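Local structure of Two-component system response regulator (Bacteroides fragilis, 2QR3) at residues Arg97-Lys100 with Glu101-Asp105; Thr41-Glu45 with Glu46-Val50. The protein probably acts as a phosphorylation-controlled transcription regulator that binds DNA and ATP, of which this chain is the N-terminal receiver domain. All coordinates share one frame; numbering follows the deposited sequence. Where two conformers were deposited one is given.

Both contacts are helix ends of the CheY-like receiver domain, each at the turn where a helix hands the chain back to the central parallel sheet. Contact 1 leads from helix 92-100 into the edge strand 105-109, contact 2 from helix 36-45 into strand 48-54 in the middle of the sheet. Their centres lie about 20 Å apart and their nearest atoms about 6 Å, without touching. Contact 1 is partly buried and rich in polar links: the backbone bonds of a Schellman motif, a bridging water and a salt bridge. Contact 2 lies at the surface and has a single hydrogen bond between its segments, with a proline beside the last turn and a glutamate whose charge is answered from strand 29-33.

Contact 1: residues Arg97-Lys100 with Glu101-Asp105; sequences RGIK and EGASD
Gly98 O receives the straight bond from Ala103 N, at 2.9 Å with an N-H...O angle of 160°, and a weak one from Glu101 N, which is shared with Arg97 O. The Ala103 donor stands above the carbonyl plane of Gly98. One residue on, Gly102 N donates to Ile99 O at 3.1 Å, also from well above that carbonyl's plane. A water donates to both Ile99 O and Ala103 O, at 2.7 and 2.9 Å, and so ties the last turn to the departing chain. Ala103 CB settles against Gly98 O at 3.4 Å, and its methyl also meets Leu71 of helix 67-77. Ile99 CD1 lies against the chain leaving the turn, 3.7 Å from Asp105 CA, and makes an apolar contact with Ala103 CB at 4.1 Å. On the other flank Arg97 and Glu101 form a salt bridge one turn apart. With CG anti to the backbone N (chi1 179°) and the chain extended, Arg97 brings NE to Glu101 OE2 at 2.9 Å. The oxygen lies close to the guanidinium plane, yet NE meets the carboxylate from above its plane, the two planes being 68° apart. Leu68 of helix 67-77 packs on both side chains. Gly102, with positive phi, is the C-prime residue of a Schellman motif, made by the Ala103-Gly98 and Gly102-Ile99 bonds, which ends helix 92-100 and turns the chain toward strand 105-109.

Contact 2: residues Thr41-Glu45 with Glu46-Val50; sequences TVLRE and ENPEV
The end of helix 36-45 and its turn into strand 48-54 form one of the helix-to-strand connections of the receiver domain's alternating beta-alpha fold. Glu46 N closes the last helical turn on Val42 O at 2.9 Å, the donor tilted 26° from the carbonyl plane. Glu46 then lays its own CB and CG along the same oxygen, with CB at 3.2 Å, and its CG comes within 4.0 Å of Val42 CB. The chain bends about its CB-CG bond (chi2 -73°), and the carboxylate finds its partner in Lys29, a salt bridge that links this turn to the start of strand 29-33. Asn47 breaks the helical course with a positive phi of 41°. This redirects the chain into Pro48, whose ring lies beside the helix end: CD rests 3.8 Å from Leu43 O, and CG meets Leu43 CD2 at 4.2 Å, the two side chains crossing at about a right angle. Asn47 N, buried here, has no hydrogen-bonding partner in the model. Ile7 of strand 5-9 touches Val42, Leu43 and Pro48 alike, so helix end and proline share one apolar neighbour in the sheet, while Tyr78 and Leu81 add to the surroundings of Leu43.

Contact 1: residues Arg97-Lys100 with Glu101-Asp105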
ATOM      1  N   ARG A  97       6.674   3.067  13.536  1.00 16.43           N
ATOM      2  CA  ARG A  97       7.647   1.963  13.571  1.00 17.70           C
ATOM      3  C   ARG A  97       7.886   1.424  12.163  1.00 16.93           C
ATOM      4  O   ARG A  97       9.025   1.098  11.805  1.00 17.32           O
ATOM      5  CB  ARG A  97       7.168   0.855  14.509  1.00 19.39           C
ATOM      6  CG  ARG A  97       8.095  -0.333  14.599  1.00 22.09           C
ATOM      7  CD  ARG A  97       7.559  -1.268  15.667  1.00 29.04           C
ATOM      8  NE  ARG A  97       7.931  -2.640  15.354  1.00 36.73           N
ATOM      9  CZ  ARG A  97       7.486  -3.704  16.017  1.00 40.85           C
ATOM     10  NH1 ARG A  97       6.659  -3.550  17.052  1.00 39.12           N
ATOM     11  NH2 ARG A  97       7.879  -4.920  15.642  1.00 42.22           N
ATOM     12  N   GLY A  98       6.821   1.357  11.358  1.00 15.85           N
ATOM     13  CA  GLY A  98       6.961   0.979   9.932  1.00 16.64           C
ATOM     14  C   GLY A  98       7.969   1.829   9.166  1.00 16.51           C
ATOM     15  O   GLY A  98       8.797   1.288   8.412  1.00 17.30           O
ATOM     16  N   ILE A  99       7.891   3.154   9.326  1.00 15.36           N
ATOM     17  CA  ILE A  99       8.848   4.073   8.696  1.00 14.74           C
ATOM     18  C   ILE A  99      10.268   3.684   9.152  1.00 15.64           C
ATOM     19  O   ILE A  99      11.225   3.606   8.363  1.00 15.86           O
ATOM     20  CB  ILE A  99       8.572   5.560   9.067  1.00 14.81           C
ATOM     21  CG1 ILE A  99       7.161   5.976   8.578  1.00 14.09           C
ATOM     22  CG2 ILE A  99       9.715   6.475   8.543  1.00 14.83           C
ATOM     23  CD1 ILE A  99       6.879   5.672   7.087  1.00 13.78           C
ATOM     24  N   LYS A 100      10.412   3.472  10.447  1.00 15.30           N
ATOM     25  CA  LYS A 100      11.739   3.062  10.984  1.00 18.03           C
ATOM     26  C   LYS A 100      12.240   1.782  10.325  1.00 19.37           C
ATOM     27  O   LYS A 100      13.459   1.589  10.151  1.00 21.02           O
ATOM     28  CB  LYS A 100      11.658   2.836  12.487  1.00 17.49           C
ATOM     29  CG  LYS A 100      11.480   4.129  13.251  1.00 17.24           C
ATOM     30  CD  LYS A 100      11.140   3.846  14.708  1.00 18.26           C
ATOM     31  CE  LYS A 100      10.810   5.162  15.383  1.00 19.24           C
ATOM     32  NZ  LYS A 100      10.572   4.946  16.854  1.00 17.37           N
ATOM     33  N   GLU A 101      11.305   0.924   9.962  1.00 20.32           N
ATOM     34  CA  GLU A 101      11.619  -0.416   9.447  1.00 22.41           C
ATOM     35  C   GLU A 101      11.579  -0.460   7.911  1.00 23.05           C
ATOM     36  O   GLU A 101      11.602  -1.541   7.303  1.00 24.53           O
ATOM     37  CB  GLU A 101      10.697  -1.468  10.078  1.00 23.17           C
ATOM     38  CG  GLU A 101      10.875  -1.626  11.634  1.00 23.63           C
ATOM     39  CD  GLU A 101       9.967  -2.682  12.278  1.00 26.04           C
ATOM     40  OE1 GLU A 101       9.121  -3.333  11.586  1.00 28.27           O
ATOM     41  OE2 GLU A 101      10.120  -2.895  13.505  1.00 28.18           O
ATOM     42  N   GLY A 102      11.477   0.717   7.291  1.00 22.02           N
ATOM     43  CA  GLY A 102      11.729   0.874   5.861  1.00 21.67           C
ATOM     44  C   GLY A 102      10.513   1.115   4.967  1.00 21.13           C
ATOM     45  O   GLY A 102      10.660   1.149   3.742  1.00 21.95           O
ATOM     46  N   ALA A 103       9.314   1.266   5.545  1.00 18.85           N
ATOM     47  CA  ALA A 103       8.163   1.753   4.761  1.00 17.20           C
ATOM     48  C   ALA A 103       8.457   3.127   4.132  1.00 16.90           C
ATOM     49  O   ALA A 103       9.101   3.978   4.750  1.00 16.45           O
ATOM     50  CB  ALA A 103       6.903   1.840   5.645  1.00 17.18           C
ATOM     51  N   SER A 104       7.956   3.376   2.922  1.00 16.64           N
ATOM     52  CA  SER A 104       8.212   4.631   2.235  1.00 17.85           C
ATOM     53  C   SER A 104       7.458   5.815   2.801  1.00 18.05           C
ATOM     54  O   SER A 104       7.960   6.926   2.740  1.00 18.04           O
ATOM     55  CB  SER A 104       7.897   4.501   0.741  1.00 18.79           C
ATOM     56  OG  SER A 104       8.836   3.611   0.171  1.00 21.76           O
ATOM     57  N   ASP A 105       6.236   5.575   3.310  1.00 16.09           N
ATOM     58  CA  ASP A 105       5.387   6.620   3.842  1.00 16.13           C
ATOM     59  C   ASP A 105       4.194   5.940   4.504  1.00 16.20           C
ATOM     60  O   ASP A 105       4.089   4.712   4.487  1.00 15.27           O
ATOM     61  CB  ASP A 105       4.873   7.549   2.723  1.00 16.27           C
ATOM     62  CG  ASP A 105       4.715   9.008   3.183  1.00 18.72           C
ATOM     63  OD1 ASP A 105       4.515   9.270   4.396  1.00 17.91           O
ATOM     64  OD2 ASP A 105       4.778   9.899   2.302  1.00 20.47           O
TER
HETATM   65  O   HOH W   1      11.747   4.435   5.829  1.00 29.77           O

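Contact 2: residues Thr41-Glu45 with Glu46-Val50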
ATOM      1  N   THR A  41       1.436 -13.466  -6.298  1.00 21.65           N
ATOM      2  CA  THR A  41       1.332 -13.542  -7.771  1.00 22.43           C
ATOM      3  C   THR A  41       1.484 -12.156  -8.403  1.00 22.58           C
ATOM      4  O   THR A  41       2.343 -11.938  -9.260  1.00 21.68           O
ATOM      5  CB  THR A  41      -0.001 -14.173  -8.203  1.00 23.37           C
ATOM      6  OG1 THR A  41      -0.162 -15.420  -7.533  1.00 24.24           O
ATOM      7  CG2 THR A  41      -0.065 -14.362  -9.741  1.00 24.65           C
ATOM      8  N   VAL A  42       0.693 -11.199  -7.932  1.00 22.39           N
ATOM      9  CA  VAL A  42       0.716  -9.871  -8.530  1.00 22.15           C
ATOM     10  C   VAL A  42       2.049  -9.158  -8.364  1.00 22.32           C
ATOM     11  O   VAL A  42       2.474  -8.459  -9.274  1.00 23.69           O
ATOM     12  CB  VAL A  42      -0.518  -8.988  -8.089  1.00 22.42           C
ATOM     13  CG1 VAL A  42      -1.841  -9.778  -8.333  1.00 23.33           C
ATOM     14  CG2 VAL A  42      -0.425  -8.607  -6.670  1.00 25.71           C
ATOM     15  N   LEU A  43       2.723  -9.320  -7.216  1.00 21.44           N
ATOM     16  CA  LEU A  43       4.040  -8.711  -7.026  1.00 21.64           C
ATOM     17  C   LEU A  43       5.056  -9.193  -8.066  1.00 23.05           C
ATOM     18  O   LEU A  43       5.920  -8.424  -8.507  1.00 21.13           O
ATOM     19  CB  LEU A  43       4.593  -8.984  -5.618  1.00 22.54           C
ATOM     20  CG  LEU A  43       3.851  -8.349  -4.457  1.00 21.53           C
ATOM     21  CD1 LEU A  43       4.449  -8.826  -3.118  1.00 19.63           C
ATOM     22  CD2 LEU A  43       3.881  -6.824  -4.557  1.00 23.85           C
ATOM     23  N   ARG A  44       4.947 -10.463  -8.433  1.00 23.46           N
ATOM     24  CA  ARG A  44       5.877 -11.085  -9.379  1.00 25.17           C
ATOM     25  C   ARG A  44       5.585 -10.659 -10.812  1.00 25.60           C
ATOM     26  O   ARG A  44       6.506 -10.354 -11.584  1.00 25.72           O
ATOM     27  CB  ARG A  44       5.781 -12.614  -9.331  1.00 24.92           C
ATOM     28  CG  ARG A  44       6.927 -13.288 -10.159  1.00 25.89           C
ATOM     29  CD  ARG A  44       6.919 -14.816 -10.150  1.00 26.91           C
ATOM     30  NE  ARG A  44       6.915 -15.301  -8.781  1.00 28.30           N
ATOM     31  CZ  ARG A  44       5.816 -15.738  -8.191  1.00 27.36           C
ATOM     32  NH1 ARG A  44       4.697 -15.796  -8.905  1.00 25.73           N
ATOM     33  NH2 ARG A  44       5.858 -16.127  -6.921  1.00 26.65           N
ATOM     34  N   GLU A  45       4.307 -10.653 -11.151  1.00 25.68           N
ATOM     35  CA  GLU A  45       3.876 -10.526 -12.538  1.00 26.46           C
ATOM     36  C   GLU A  45       3.515  -9.135 -12.998  1.00 26.55           C
ATOM     37  O   GLU A  45       3.545  -8.865 -14.213  1.00 26.06           O
ATOM     38  CB  GLU A  45       2.661 -11.393 -12.753  1.00 26.78           C
ATOM     39  CG  GLU A  45       2.931 -12.877 -12.587  1.00 31.25           C
ATOM     40  CD  GLU A  45       1.730 -13.712 -12.963  1.00 35.74           C
ATOM     41  OE1 GLU A  45       0.657 -13.132 -13.281  1.00 35.87           O
ATOM     42  OE2 GLU A  45       1.854 -14.955 -12.929  1.00 37.61           O
ATOM     43  N   GLU A  46       3.156  -8.253 -12.061  1.00 25.62           N
ATOM     44  CA  GLU A  46       2.543  -6.975 -12.441  1.00 25.88           C
ATOM     45  C   GLU A  46       3.417  -5.714 -12.415  1.00 25.67           C
ATOM     46  O   GLU A  46       2.908  -4.621 -12.677  1.00 26.88           O
ATOM     47  CB  GLU A  46       1.272  -6.749 -11.635  1.00 26.92           C
ATOM     48  CG  GLU A  46       0.228  -7.821 -11.835  1.00 28.36           C
ATOM     49  CD  GLU A  46      -0.463  -7.761 -13.193  1.00 32.89           C
ATOM     50  OE1 GLU A  46      -0.422  -6.702 -13.868  1.00 31.45           O
ATOM     51  OE2 GLU A  46      -1.048  -8.795 -13.578  1.00 33.30           O
ATOM     52  N   ASN A  47       4.702  -5.868 -12.121  1.00 25.06           N
ATOM     53  CA  ASN A  47       5.658  -4.752 -12.044  0.50 24.74           C
ATOM     54  C   ASN A  47       5.072  -3.518 -11.353  1.00 24.05           C
ATOM     55  O   ASN A  47       5.008  -2.419 -11.925  1.00 24.30           O
ATOM     56  CB  ASN A  47       6.222  -4.407 -13.428  0.50 25.67           C
ATOM     57  CG  ASN A  47       6.760  -5.620 -14.155  0.50 26.73           C
ATOM     58  OD1 ASN A  47       6.198  -6.040 -15.161  0.50 31.25           O
ATOM     59  ND2 ASN A  47       7.844  -6.192 -13.645  0.50 30.54           N
ATOM     60  N   PRO A  48       4.623  -3.696 -10.089  1.00 22.73           N
ATOM     61  CA  PRO A  48       4.000  -2.572  -9.385  1.00 21.41           C
ATOM     62  C   PRO A  48       4.969  -1.436  -9.126  1.00 20.82           C
ATOM     63  O   PRO A  48       6.160  -1.681  -8.927  1.00 20.92           O
ATOM     64  CB  PRO A  48       3.562  -3.194  -8.059  1.00 20.98           C
ATOM     65  CG  PRO A  48       4.468  -4.343  -7.855  1.00 22.42           C
ATOM     66  CD  PRO A  48       4.650  -4.907  -9.254  1.00 22.89           C
ATOM     67  N   GLU A  49       4.456  -0.212  -9.143  1.00 19.79           N
ATOM     68  CA  GLU A  49       5.235   0.972  -8.788  1.00 20.57           C
ATOM     69  C   GLU A  49       5.147   1.355  -7.310  1.00 18.59           C
ATOM     70  O   GLU A  49       6.013   2.038  -6.803  1.00 17.96           O
ATOM     71  CB  GLU A  49       4.830   2.143  -9.675  1.00 21.98           C
ATOM     72  CG  GLU A  49       5.647   2.056 -10.991  1.00 29.44           C
ATOM     73  CD  GLU A  49       5.343   3.128 -11.977  1.00 35.28           C
ATOM     74  OE1 GLU A  49       5.349   4.313 -11.588  1.00 42.13           O
ATOM     75  OE2 GLU A  49       5.143   2.777 -13.161  1.00 38.99           O
ATOM     76  N   VAL A  50       4.098   0.895  -6.639  1.00 16.94           N
ATOM     77  CA  VAL A  50       3.929   1.176  -5.212  1.00 15.22           C
ATOM     78  C   VAL A  50       2.865   0.172  -4.696  1.00 15.96           C
ATOM     79  O   VAL A  50       2.046  -0.320  -5.497  1.00 15.12           O
ATOM     80  CB  VAL A  50       3.532   2.673  -4.983  1.00 15.11           C
ATOM     81  CG1 VAL A  50       2.233   2.999  -5.654  1.00 15.30           C
ATOM     82  CG2 VAL A  50       3.476   3.026  -3.472  1.00 16.60           C
TER